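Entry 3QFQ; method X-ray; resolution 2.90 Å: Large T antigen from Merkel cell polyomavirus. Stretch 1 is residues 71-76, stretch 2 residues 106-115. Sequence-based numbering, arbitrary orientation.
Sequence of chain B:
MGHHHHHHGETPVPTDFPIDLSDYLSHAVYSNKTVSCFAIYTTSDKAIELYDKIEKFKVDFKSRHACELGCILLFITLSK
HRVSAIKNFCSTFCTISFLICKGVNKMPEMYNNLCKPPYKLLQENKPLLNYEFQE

Stretch 1 (71-76) CILLFI
Stretch 2 106-115: KMPEMYNNLC

Residues 71-76 form an extended strand, and residues 107-113 a helix laid across one face of it, with phi/psi of -66/-45 at its first residue, Met 107, and -76/-25 at its last, Asn 113. Their N-to-C directions differ by 147°, so the two run roughly antiparallel, with axes 10.5 Å apart at closest approach. The register is consistent with this direction: the CA atoms of Ile 72 and Leu 114 lie 8.6 Å apart, those of Leu 74 and Tyr 111 8.3 Å. Strand phi lies between -169° and -90° and psi between 108° and 169°, for example -90/133 at Ile 72 and -163/169 at Phe 75, and the alternation of side chains sends Ile 72, Leu 74 and Ile 76 toward the helix, Leu 73 and Phe 75 away.

Leu 74 is the center of the contact. With chi1 48° (p) and chi2 60° (p), its CD2 lies 3.5 Å from Met 110 CG, 3.7 Å from Met 107 SD and 3.9 Å from Leu 114 CD1. One methyl thus touches two helix residues and the residue that follows the helix; an apolar leucine suits this enclosed site.

Met 107, in the first turn, covers the next largest area. Its flexible, unbranched chain (chi1 t, chi2 p, chi3 96°) reaches beyond Leu 74, bringing CE to 3.5 Å from Phe 75 O; the methyl meets backbone there, although the CA-to-CB bond of Phe 75 points away. Met 110 (t, p, p) points toward the strand from one turn later.

Leu 114, the first residue to leave helical phi/psi (-90/10), closes the other end. In the m, t rotamer its CD1 also meets Ile 72 CG2 at 4.0 Å; Ile 72 is m, p.

No hydrogen bond joins the stretches: the pairing rests on apolar packing, which buries 276 Å² in all. Hydrogen bonds within stretch 2, for example Tyr 111 N to Met 107 O (3.0 Å) and Leu 114 N to Met 110 O (2.9 Å), hold the helix and its end; its buried side chains face the strand, while Pro 108, Glu 109 and Asn 112 occupy exposed positions.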

ATOM      1  N   CYS B  71      33.344  11.897  13.605  1.00115.82           N
ATOM      2  CA  CYS B  71      32.447  12.771  14.352  1.00112.21           C
ATOM      3  C   CYS B  71      31.360  11.965  15.058  1.00 99.25           C
ATOM      4  O   CYS B  71      30.445  11.445  14.418  1.00 94.69           O
ATOM      5  CB  CYS B  71      31.814  13.810  13.423  1.00118.38           C
ATOM      6  SG  CYS B  71      30.708  14.978  14.250  1.00125.44           S
ATOM      7  N   ILE B  72      31.465  11.865  16.380  1.00 98.83           N
ATOM      8  CA  ILE B  72      30.497  11.110  17.170  1.00103.85           C
ATOM      9  C   ILE B  72      29.328  11.973  17.635  1.00106.50           C
ATOM     10  O   ILE B  72      29.521  13.078  18.139  1.00112.52           O
ATOM     11  CB  ILE B  72      31.147  10.454  18.406  1.00110.63           C
ATOM     12  CG1 ILE B  72      31.900   9.181  18.010  1.00119.14           C
ATOM     13  CG2 ILE B  72      30.091  10.122  19.450  1.00105.64           C
ATOM     14  CD1 ILE B  72      33.151   9.429  17.204  1.00128.99           C
ATOM     15  N   LEU B  73      28.116  11.455  17.468  1.00105.01           N
ATOM     16  CA  LEU B  73      26.920  12.151  17.924  1.00103.90           C
ATOM     17  C   LEU B  73      26.074  11.242  18.813  1.00 90.42           C
ATOM     18  O   LEU B  73      25.489  10.267  18.341  1.00 92.33           O
ATOM     19  CB  LEU B  73      26.098  12.649  16.731  1.00108.78           C
ATOM     20  CG  LEU B  73      24.842  13.481  17.014  1.00113.44           C
ATOM     21  CD1 LEU B  73      24.454  14.302  15.794  1.00120.69           C
ATOM     22  CD2 LEU B  73      23.676  12.612  17.469  1.00105.82           C
ATOM     23  N   LEU B  74      26.013  11.565  20.101  1.00 72.01           N
ATOM     24  CA  LEU B  74      25.193  10.798  21.032  1.00 68.72           C
ATOM     25  C   LEU B  74      23.901  11.535  21.375  1.00 72.41           C
ATOM     26  O   LEU B  74      23.811  12.755  21.233  1.00 79.85           O
ATOM     27  CB  LEU B  74      25.981  10.450  22.300  1.00 73.53           C
ATOM     28  CG  LEU B  74      26.777  11.553  23.004  1.00 75.29           C
ATOM     29  CD1 LEU B  74      25.877  12.686  23.461  1.00 68.21           C
ATOM     30  CD2 LEU B  74      27.550  10.980  24.186  1.00 86.42           C
ATOM     31  N   PHE B  75      22.900  10.784  21.820  1.00 76.68           N
ATOM     32  CA  PHE B  75      21.601  11.355  22.142  1.00 83.78           C
ATOM     33  C   PHE B  75      20.776  10.408  23.004  1.00 89.92           C
ATOM     34  O   PHE B  75      21.123   9.240  23.175  1.00 92.70           O
ATOM     35  CB  PHE B  75      20.833  11.701  20.863  1.00 84.08           C
ATOM     36  CG  PHE B  75      20.548  10.515  19.987  1.00 94.94           C
ATOM     37  CD1 PHE B  75      19.343   9.840  20.080  1.00100.75           C
ATOM     38  CD2 PHE B  75      21.486  10.075  19.068  1.00 92.27           C
ATOM     39  CE1 PHE B  75      19.078   8.747  19.269  1.00 91.43           C
ATOM     40  CE2 PHE B  75      21.228   8.986  18.259  1.00 80.16           C
ATOM     41  CZ  PHE B  75      20.023   8.322  18.360  1.00 74.15           C
ATOM     42  N   ILE B  76      19.680  10.922  23.545  1.00 91.88           N
ATOM     43  CA  ILE B  76      18.799  10.119  24.376  1.00 95.44           C
ATOM     44  C   ILE B  76      17.345  10.436  24.076  1.00 97.04           C
ATOM     45  O   ILE B  76      16.960  11.597  23.957  1.00104.87           O
ATOM     46  CB  ILE B  76      19.074  10.338  25.874  1.00101.77           C
ATOM     47  CG1 ILE B  76      18.161   9.445  26.716  1.00106.86           C
ATOM     48  CG2 ILE B  76      18.891  11.800  26.243  1.00105.73           C
ATOM     49  CD1 ILE B  76      18.366   9.598  28.204  1.00115.36           C
ATOM     50  N   LYS B 106      26.880   3.821  29.914  1.00 78.28           N
ATOM     51  CA  LYS B 106      27.191   4.884  30.861  1.00 84.27           C
ATOM     52  C   LYS B 106      27.311   6.214  30.131  1.00 81.49           C
ATOM     53  O   LYS B 106      28.392   6.590  29.678  1.00 74.79           O
ATOM     54  CB  LYS B 106      28.489   4.577  31.603  1.00 82.71           C
ATOM     55  CG  LYS B 106      28.437   3.304  32.431  1.00 84.13           C
ATOM     56  CD  LYS B 106      29.802   2.970  33.006  1.00 97.85           C
ATOM     57  CE  LYS B 106      30.794   2.635  31.904  1.00110.27           C
ATOM     58  NZ  LYS B 106      32.129   2.263  32.450  1.00114.85           N
ATOM     59  N   MET B 107      26.192   6.921  30.017  1.00 82.05           N
ATOM     60  CA  MET B 107      26.144   8.179  29.281  1.00 86.54           C
ATOM     61  C   MET B 107      26.967   9.304  29.919  1.00 85.15           C
ATOM     62  O   MET B 107      27.687  10.015  29.221  1.00 78.71           O
ATOM     63  CB  MET B 107      24.694   8.634  29.084  1.00 81.77           C
ATOM     64  CG  MET B 107      24.557   9.853  28.190  1.00 81.79           C
ATOM     65  SD  MET B 107      25.031   9.515  26.482  1.00112.82           S
ATOM     66  CE  MET B 107      23.433   9.161  25.756  1.00 66.83           C
ATOM     67  N   PRO B 108      26.861   9.477  31.247  1.00 85.48           N
ATOM     68  CA  PRO B 108      27.614  10.566  31.879  1.00 90.54           C
ATOM     69  C   PRO B 108      29.120  10.420  31.687  1.00 81.75           C
ATOM     70  O   PRO B 108      29.824  11.417  31.524  1.00 65.89           O
ATOM     71  CB  PRO B 108      27.249  10.431  33.363  1.00 96.72           C
ATOM     72  CG  PRO B 108      26.751   9.028  33.516  1.00 94.92           C
ATOM     73  CD  PRO B 108      26.069   8.714  32.225  1.00 86.81           C
ATOM     74  N   GLU B 109      29.606   9.185  31.706  1.00 86.54           N
ATOM     75  CA  GLU B 109      31.026   8.921  31.542  1.00 93.78           C
ATOM     76  C   GLU B 109      31.456   9.265  30.123  1.00 95.18           C
ATOM     77  O   GLU B 109      32.539   9.811  29.903  1.00 95.79           O
ATOM     78  CB  GLU B 109      31.318   7.453  31.846  1.00 99.25           C
ATOM     79  CG  GLU B 109      30.689   6.966  33.145  1.00111.38           C
ATOM     80  CD  GLU B 109      31.291   7.623  34.373  1.00133.12           C
ATOM     81  OE1 GLU B 109      32.450   8.083  34.295  1.00147.39           O
ATOM     82  OE2 GLU B 109      30.607   7.681  35.417  1.00134.66           O
ATOM     83  N   MET B 110      30.592   8.947  29.165  1.00 91.12           N
ATOM     84  CA  MET B 110      30.870   9.201  27.756  1.00 91.54           C
ATOM     85  C   MET B 110      30.987  10.691  27.454  1.00 95.51           C
ATOM     86  O   MET B 110      31.994  11.144  26.909  1.00101.16           O
ATOM     87  CB  MET B 110      29.787   8.580  26.874  1.00 97.31           C
ATOM     88  CG  MET B 110      30.003   8.814  25.389  1.00 96.75           C
ATOM     89  SD  MET B 110      31.428   7.913  24.747  1.00110.61           S
ATOM     90  CE  MET B 110      30.848   6.229  24.914  1.00 85.89           C
ATOM     91  N   TYR B 111      29.948  11.445  27.801  1.00 95.16           N
ATOM     92  CA  TYR B 111      29.908  12.884  27.547  1.00100.83           C
ATOM     93  C   TYR B 111      31.206  13.551  27.979  1.00 99.46           C
ATOM     94  O   TYR B 111      31.884  14.193  27.176  1.00 97.34           O
ATOM     95  CB  TYR B 111      28.717  13.517  28.277  1.00 99.53           C
ATOM     96  CG  TYR B 111      28.449  14.978  27.952  1.00 98.28           C
ATOM     97  CD1 TYR B 111      27.164  15.498  28.047  1.00101.74           C
ATOM     98  CD2 TYR B 111      29.472  15.836  27.565  1.00 94.03           C
ATOM     99  CE1 TYR B 111      26.902  16.825  27.761  1.00104.52           C
ATOM    100  CE2 TYR B 111      29.220  17.168  27.277  1.00 93.96           C
ATOM    101  CZ  TYR B 111      27.932  17.656  27.376  1.00101.78           C
ATOM    102  OH  TYR B 111      27.675  18.978  27.091  1.00103.59           O
ATOM    103  N   ASN B 112      31.549  13.396  29.253  1.00 92.51           N
ATOM    104  CA  ASN B 112      32.744  14.021  29.801  1.00101.57           C
ATOM    105  C   ASN B 112      34.018  13.548  29.111  1.00105.98           C
ATOM    106  O   ASN B 112      35.016  14.266  29.074  1.00104.11           O
ATOM    107  CB  ASN B 112      32.827  13.776  31.309  1.00109.33           C
ATOM    108  CG  ASN B 112      31.592  14.257  32.043  1.00120.52           C
ATOM    109  OD1 ASN B 112      30.837  15.085  31.534  1.00112.55           O
ATOM    110  ND2 ASN B 112      31.378  13.739  33.245  1.00133.18           N
ATOM    111  N   ASN B 113      33.979  12.338  28.564  1.00108.58           N
ATOM    112  CA  ASN B 113      35.126  11.795  27.848  1.00113.88           C
ATOM    113  C   ASN B 113      35.259  12.416  26.463  1.00111.41           C
ATOM    114  O   ASN B 113      36.349  12.466  25.893  1.00117.68           O
ATOM    115  CB  ASN B 113      35.021  10.273  27.737  1.00112.62           C
ATOM    116  CG  ASN B 113      36.358   9.616  27.444  1.00104.66           C
ATOM    117  OD1 ASN B 113      37.195  10.169  26.731  1.00110.75           O
ATOM    118  ND2 ASN B 113      36.568   8.431  28.004  1.00 89.09           N
ATOM    119  N   LEU B 114      34.138  12.893  25.930  1.00100.66           N
ATOM    120  CA  LEU B 114      34.127  13.534  24.621  1.00 97.31           C
ATOM    121  C   LEU B 114      34.374  15.032  24.748  1.00107.14           C
ATOM    122  O   LEU B 114      34.211  15.786  23.789  1.00106.68           O
ATOM    123  CB  LEU B 114      32.802  13.273  23.906  1.00 88.32           C
ATOM    124  CG  LEU B 114      32.464  11.806  23.644  1.00 86.32           C
ATOM    125  CD1 LEU B 114      31.129  11.683  22.927  1.00 79.68           C
ATOM    126  CD2 LEU B 114      33.570  11.137  22.841  1.00 93.90           C
ATOM    127  N   CYS B 115      34.764  15.455  25.945  1.00111.78           N
ATOM    128  CA  CYS B 115      35.113  16.845  26.202  1.00112.99           C
ATOM    129  C   CYS B 115      36.556  16.931  26.687  1.00120.92           C
ATOM    130  O   CYS B 115      37.002  17.976  27.162  1.00129.06           O
ATOM    131  CB  CYS B 115      34.170  17.449  27.244  1.00110.72           C
ATOM    132  SG  CYS B 115      32.426  17.424  26.766  1.00 94.17           S
TER